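Local coordinates for conserved lipoprotein, putative (Clostridium novyi, PDB 4L1N) that is of unknown function but is a putative bacterial lipoprotein, probably membrane-anchored, of a family probably related to beta-propellers, at residues M51-L57 against K106-D112. Coordinates in Å, arbitrary orientation, origin at the centre of the assembly. Residues are numbered along the deposited sequence.
Sequences MFLKKEL and KWELDLD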
HETATM    1  N   MSE A  51     -11.323   5.253  -0.731  1.00 60.84           N
HETATM    2  CA  MSE A  51     -10.861   4.091  -1.489  1.00 58.53           C
HETATM    3  C   MSE A  51     -10.963   2.814  -0.710  1.00 64.96           C
HETATM    4  O   MSE A  51     -11.092   1.738  -1.308  1.00 67.07           O
HETATM    5  CB  MSE A  51      -9.411   4.268  -1.886  1.00 57.93           C
HETATM    6  CG  MSE A  51      -9.216   5.020  -3.173  1.00 63.18           C
HETATM    7 SE   MSE A  51      -7.393   4.725  -3.714  0.75 66.76          SE
HETATM    8  CE  MSE A  51      -7.649   3.151  -4.842  1.00 63.68           C
ATOM      9  N   PHE A  52     -10.835   2.928   0.623  1.00 59.33           N
ATOM     10  CA  PHE A  52     -10.814   1.817   1.560  1.00 57.82           C
ATOM     11  C   PHE A  52     -11.979   1.847   2.529  1.00 60.19           C
ATOM     12  O   PHE A  52     -12.460   2.911   2.919  1.00 60.26           O
ATOM     13  CB  PHE A  52      -9.492   1.829   2.340  1.00 58.44           C
ATOM     14  CG  PHE A  52      -8.283   1.484   1.502  1.00 57.51           C
ATOM     15  CD1 PHE A  52      -7.602   2.468   0.796  1.00 58.36           C
ATOM     16  CD2 PHE A  52      -7.826   0.174   1.419  1.00 59.03           C
ATOM     17  CE1 PHE A  52      -6.489   2.148   0.028  1.00 57.44           C
ATOM     18  CE2 PHE A  52      -6.714  -0.145   0.646  1.00 59.21           C
ATOM     19  CZ  PHE A  52      -6.039   0.846  -0.020  1.00 55.98           C
ATOM     20  N   LEU A  53     -12.426   0.653   2.911  1.00 55.97           N
ATOM     21  CA  LEU A  53     -13.520   0.420   3.840  1.00 56.07           C
ATOM     22  C   LEU A  53     -12.937  -0.087   5.149  1.00 60.40           C
ATOM     23  O   LEU A  53     -12.121  -1.015   5.129  1.00 60.67           O
ATOM     24  CB  LEU A  53     -14.516  -0.593   3.251  1.00 56.25           C
ATOM     25  CG  LEU A  53     -15.111  -0.307   1.871  1.00 58.48           C
ATOM     26  CD1 LEU A  53     -15.854  -1.526   1.348  1.00 58.30           C
ATOM     27  CD2 LEU A  53     -16.037   0.894   1.898  1.00 60.89           C
ATOM     28  N   LYS A  54     -13.293   0.547   6.280  1.00 55.10           N
ATOM     29  CA  LYS A  54     -12.785   0.093   7.569  1.00 54.18           C
ATOM     30  C   LYS A  54     -13.703  -1.033   8.070  1.00 61.94           C
ATOM     31  O   LYS A  54     -14.913  -0.822   8.213  1.00 64.82           O
ATOM     32  CB  LYS A  54     -12.689   1.261   8.571  1.00 54.86           C
ATOM     33  CG  LYS A  54     -12.073   0.841   9.889  1.00 54.51           C
ATOM     34  CD  LYS A  54     -12.227   1.852  10.993  1.00 57.87           C
ATOM     35  CE  LYS A  54     -11.673   1.266  12.273  1.00 72.10           C
ATOM     36  NZ  LYS A  54     -12.073   2.029  13.491  1.00 90.83           N
ATOM     37  N   LYS A  55     -13.146  -2.233   8.297  1.00 57.68           N
ATOM     38  CA  LYS A  55     -13.912  -3.371   8.802  1.00 58.95           C
ATOM     39  C   LYS A  55     -13.295  -3.838  10.108  1.00 62.42           C
ATOM     40  O   LYS A  55     -12.178  -4.344  10.109  1.00 60.12           O
ATOM     41  CB  LYS A  55     -13.972  -4.511   7.772  1.00 61.40           C
ATOM     42  CG  LYS A  55     -14.705  -4.159   6.491  1.00 70.48           C
ATOM     43  CD  LYS A  55     -14.546  -5.246   5.448  1.00 71.59           C
ATOM     44  CE  LYS A  55     -15.235  -4.919   4.146  1.00 68.91           C
ATOM     45  NZ  LYS A  55     -16.710  -4.929   4.281  1.00 72.89           N
ATOM     46  N   GLU A  56     -14.005  -3.641  11.230  1.00 61.48           N
ATOM     47  CA  GLU A  56     -13.511  -4.028  12.553  1.00 62.75           C
ATOM     48  C   GLU A  56     -13.343  -5.541  12.633  1.00 70.68           C
ATOM     49  O   GLU A  56     -14.050  -6.275  11.941  1.00 71.96           O
ATOM     50  CB  GLU A  56     -14.433  -3.510  13.648  1.00 65.82           C
ATOM     51  CG  GLU A  56     -14.212  -2.042  13.939  1.00 71.50           C
ATOM     52  CD  GLU A  56     -15.264  -1.348  14.779  1.00 93.86           C
ATOM     53  OE1 GLU A  56     -16.134  -2.040  15.358  1.00 71.37           O
ATOM     54  OE2 GLU A  56     -15.219  -0.099  14.851  1.00 99.22           O
ATOM     55  N   LEU A  57     -12.364  -6.002  13.414  1.00 68.54           N
ATOM     56  CA  LEU A  57     -12.084  -7.428  13.536  1.00 70.53           C
ATOM     57  C   LEU A  57     -12.146  -7.887  14.971  1.00 82.19           C
ATOM     58  O   LEU A  57     -11.832  -7.112  15.880  1.00 83.11           O
ATOM     59  CB  LEU A  57     -10.693  -7.749  12.965  1.00 68.55           C
ATOM     60  CG  LEU A  57     -10.500  -7.612  11.472  1.00 69.20           C
ATOM     61  CD1 LEU A  57      -9.052  -7.470  11.155  1.00 67.54           C
ATOM     62  CD2 LEU A  57     -11.049  -8.797  10.745  1.00 70.28           C
ATOM     63  N   LYS A 106      -8.172  -4.176  16.650  1.00 80.59           N
ATOM     64  CA  LYS A 106      -7.795  -4.697  15.338  1.00 75.91           C
ATOM     65  C   LYS A 106      -8.870  -4.371  14.319  1.00 76.29           C
ATOM     66  O   LYS A 106     -10.051  -4.546  14.591  1.00 77.99           O
ATOM     67  CB  LYS A 106      -7.586  -6.230  15.381  1.00 78.98           C
ATOM     68  CG  LYS A 106      -6.500  -6.735  16.323  1.00 94.14           C
ATOM     69  CD  LYS A 106      -6.740  -8.184  16.734  1.00105.84           C
ATOM     70  CE  LYS A 106      -5.842  -8.590  17.875  1.00119.41           C
ATOM     71  NZ  LYS A 106      -5.613 -10.056  17.899  1.00132.48           N
ATOM     72  N   TRP A 107      -8.468  -3.928  13.141  1.00 69.75           N
ATOM     73  CA  TRP A 107      -9.369  -3.670  12.022  1.00 67.18           C
ATOM     74  C   TRP A 107      -8.617  -3.893  10.700  1.00 67.12           C
ATOM     75  O   TRP A 107      -7.418  -4.170  10.719  1.00 65.14           O
ATOM     76  CB  TRP A 107     -10.018  -2.279  12.097  1.00 65.27           C
ATOM     77  CG  TRP A 107      -9.107  -1.110  11.855  1.00 64.26           C
ATOM     78  CD1 TRP A 107      -8.898  -0.471  10.667  1.00 64.95           C
ATOM     79  CD2 TRP A 107      -8.452  -0.324  12.856  1.00 64.86           C
ATOM     80  NE1 TRP A 107      -8.104   0.635  10.859  1.00 63.81           N
ATOM     81  CE2 TRP A 107      -7.810   0.747  12.195  1.00 66.88           C
ATOM     82  CE3 TRP A 107      -8.327  -0.430  14.255  1.00 68.29           C
ATOM     83  CZ2 TRP A 107      -7.045   1.695  12.879  1.00 66.49           C
ATOM     84  CZ3 TRP A 107      -7.556   0.502  14.928  1.00 70.36           C
ATOM     85  CH2 TRP A 107      -6.899   1.532  14.238  1.00 69.21           C
ATOM     86  N   GLU A 108      -9.350  -3.863   9.576  1.00 62.06           N
ATOM     87  CA  GLU A 108      -8.801  -4.043   8.252  1.00 59.77           C
ATOM     88  C   GLU A 108      -9.322  -2.954   7.319  1.00 62.98           C
ATOM     89  O   GLU A 108     -10.436  -2.453   7.489  1.00 63.46           O
ATOM     90  CB  GLU A 108      -9.069  -5.468   7.693  1.00 61.67           C
ATOM     91  CG  GLU A 108     -10.482  -5.763   7.219  1.00 70.34           C
ATOM     92  CD  GLU A 108     -10.774  -7.169   6.721  1.00 91.45           C
ATOM     93  OE1 GLU A 108     -10.569  -8.147   7.478  1.00 85.21           O
ATOM     94  OE2 GLU A 108     -11.342  -7.278   5.614  1.00 85.18           O
ATOM     95  N   LEU A 109      -8.473  -2.555   6.364  1.00 57.36           N
ATOM     96  CA  LEU A 109      -8.803  -1.602   5.318  1.00 54.59           C
ATOM     97  C   LEU A 109      -8.924  -2.371   4.027  1.00 57.98           C
ATOM     98  O   LEU A 109      -7.957  -2.994   3.574  1.00 55.94           O
ATOM     99  CB  LEU A 109      -7.760  -0.491   5.192  1.00 52.52           C
ATOM    100  CG  LEU A 109      -7.611   0.528   6.303  1.00 56.72           C
ATOM    101  CD1 LEU A 109      -6.512   1.524   5.930  1.00 55.42           C
ATOM    102  CD2 LEU A 109      -8.909   1.279   6.582  1.00 57.78           C
ATOM    103  N   ASP A 110     -10.123  -2.377   3.464  1.00 56.39           N
ATOM    104  CA  ASP A 110     -10.394  -3.112   2.242  1.00 56.70           C
ATOM    105  C   ASP A 110     -10.654  -2.208   1.096  1.00 60.67           C
ATOM    106  O   ASP A 110     -11.415  -1.257   1.212  1.00 62.16           O
ATOM    107  CB  ASP A 110     -11.600  -4.031   2.416  1.00 60.85           C
ATOM    108  CG  ASP A 110     -11.307  -5.310   3.152  1.00 78.75           C
ATOM    109  OD1 ASP A 110     -10.147  -5.491   3.599  1.00 78.62           O
ATOM    110  OD2 ASP A 110     -12.230  -6.141   3.271  1.00 92.12           O
ATOM    111  N   LEU A 111     -10.094  -2.557  -0.045  1.00 54.93           N
ATOM    112  CA  LEU A 111     -10.293  -1.818  -1.263  1.00 53.52           C
ATOM    113  C   LEU A 111     -11.732  -1.959  -1.730  1.00 61.85           C
ATOM    114  O   LEU A 111     -12.202  -3.076  -1.955  1.00 63.71           O
ATOM    115  CB  LEU A 111      -9.318  -2.378  -2.291  1.00 52.00           C
ATOM    116  CG  LEU A 111      -8.743  -1.439  -3.330  1.00 53.89           C
ATOM    117  CD1 LEU A 111      -8.179  -0.174  -2.712  1.00 51.62           C
ATOM    118  CD2 LEU A 111      -7.703  -2.155  -4.116  1.00 54.73           C
ATOM    119  N   ASP A 112     -12.462  -0.829  -1.763  1.00 60.36           N
ATOM    120  CA  ASP A 112     -13.846  -0.714  -2.248  1.00 61.78           C
ATOM    121  C   ASP A 112     -13.771  -0.819  -3.763  1.00 68.71           C
ATOM    122  O   ASP A 112     -13.234   0.085  -4.412  1.00 67.81           O
ATOM    123  CB  ASP A 112     -14.455   0.629  -1.795  1.00 62.96           C
ATOM    124  CG  ASP A 112     -15.934   0.878  -2.056  1.00 69.48           C
ATOM    125  OD1 ASP A 112     -16.582   0.024  -2.706  1.00 72.08           O
ATOM    126  OD2 ASP A 112     -16.446   1.927  -1.602  1.00 71.05           O
TER
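Strands 52-56 and 106-111 run antiparallel, their axes 4.2 Å apart at closest approach and 150° between directions. Leu-53 pairs with Asp-110 and Lys-55 with Glu-108 through reciprocal hydrogen bonds, Leu-53 N to Asp-110 O measuring 2.7 Å and Lys-55 N to Glu-108 O 2.8 Å. One further hydrogen bond at each end extends the ladder: Asp-112 N to Met-51 O and Leu-57 N to Lys-106 O.

One face carries Phe-52, Lys-54, Glu-56, Trp-107, Leu-109 and Leu-111. Leu-111 CD1 makes a CH-pi contact over the Phe-52 ring, and Leu-109 CB touches Phe-52 CD2 at 3.8 Å; Ile-135 and Val-151 pack on this apolar cluster. Extended Lys-54 lays CE and NZ over the indole of Trp-107, combining CH-pi and cation-pi contacts, while NZ salt-bridges Glu-154 and NE1 donates a hydrogen bond to Ile-153 O.

On the other face, exposed Lys-55 suits its place by packing methylenes on acidic side chains (CB to Glu-108 CG 3.7 Å, CD to Asp-110 OD2 3.3 Å). The backbone ladder thus joins the strands whatever their sequence, while side chains distinguish the faces: one apolar at its Phe-52 end and cation-pi at Trp-107, the other mostly charged around Leu-53.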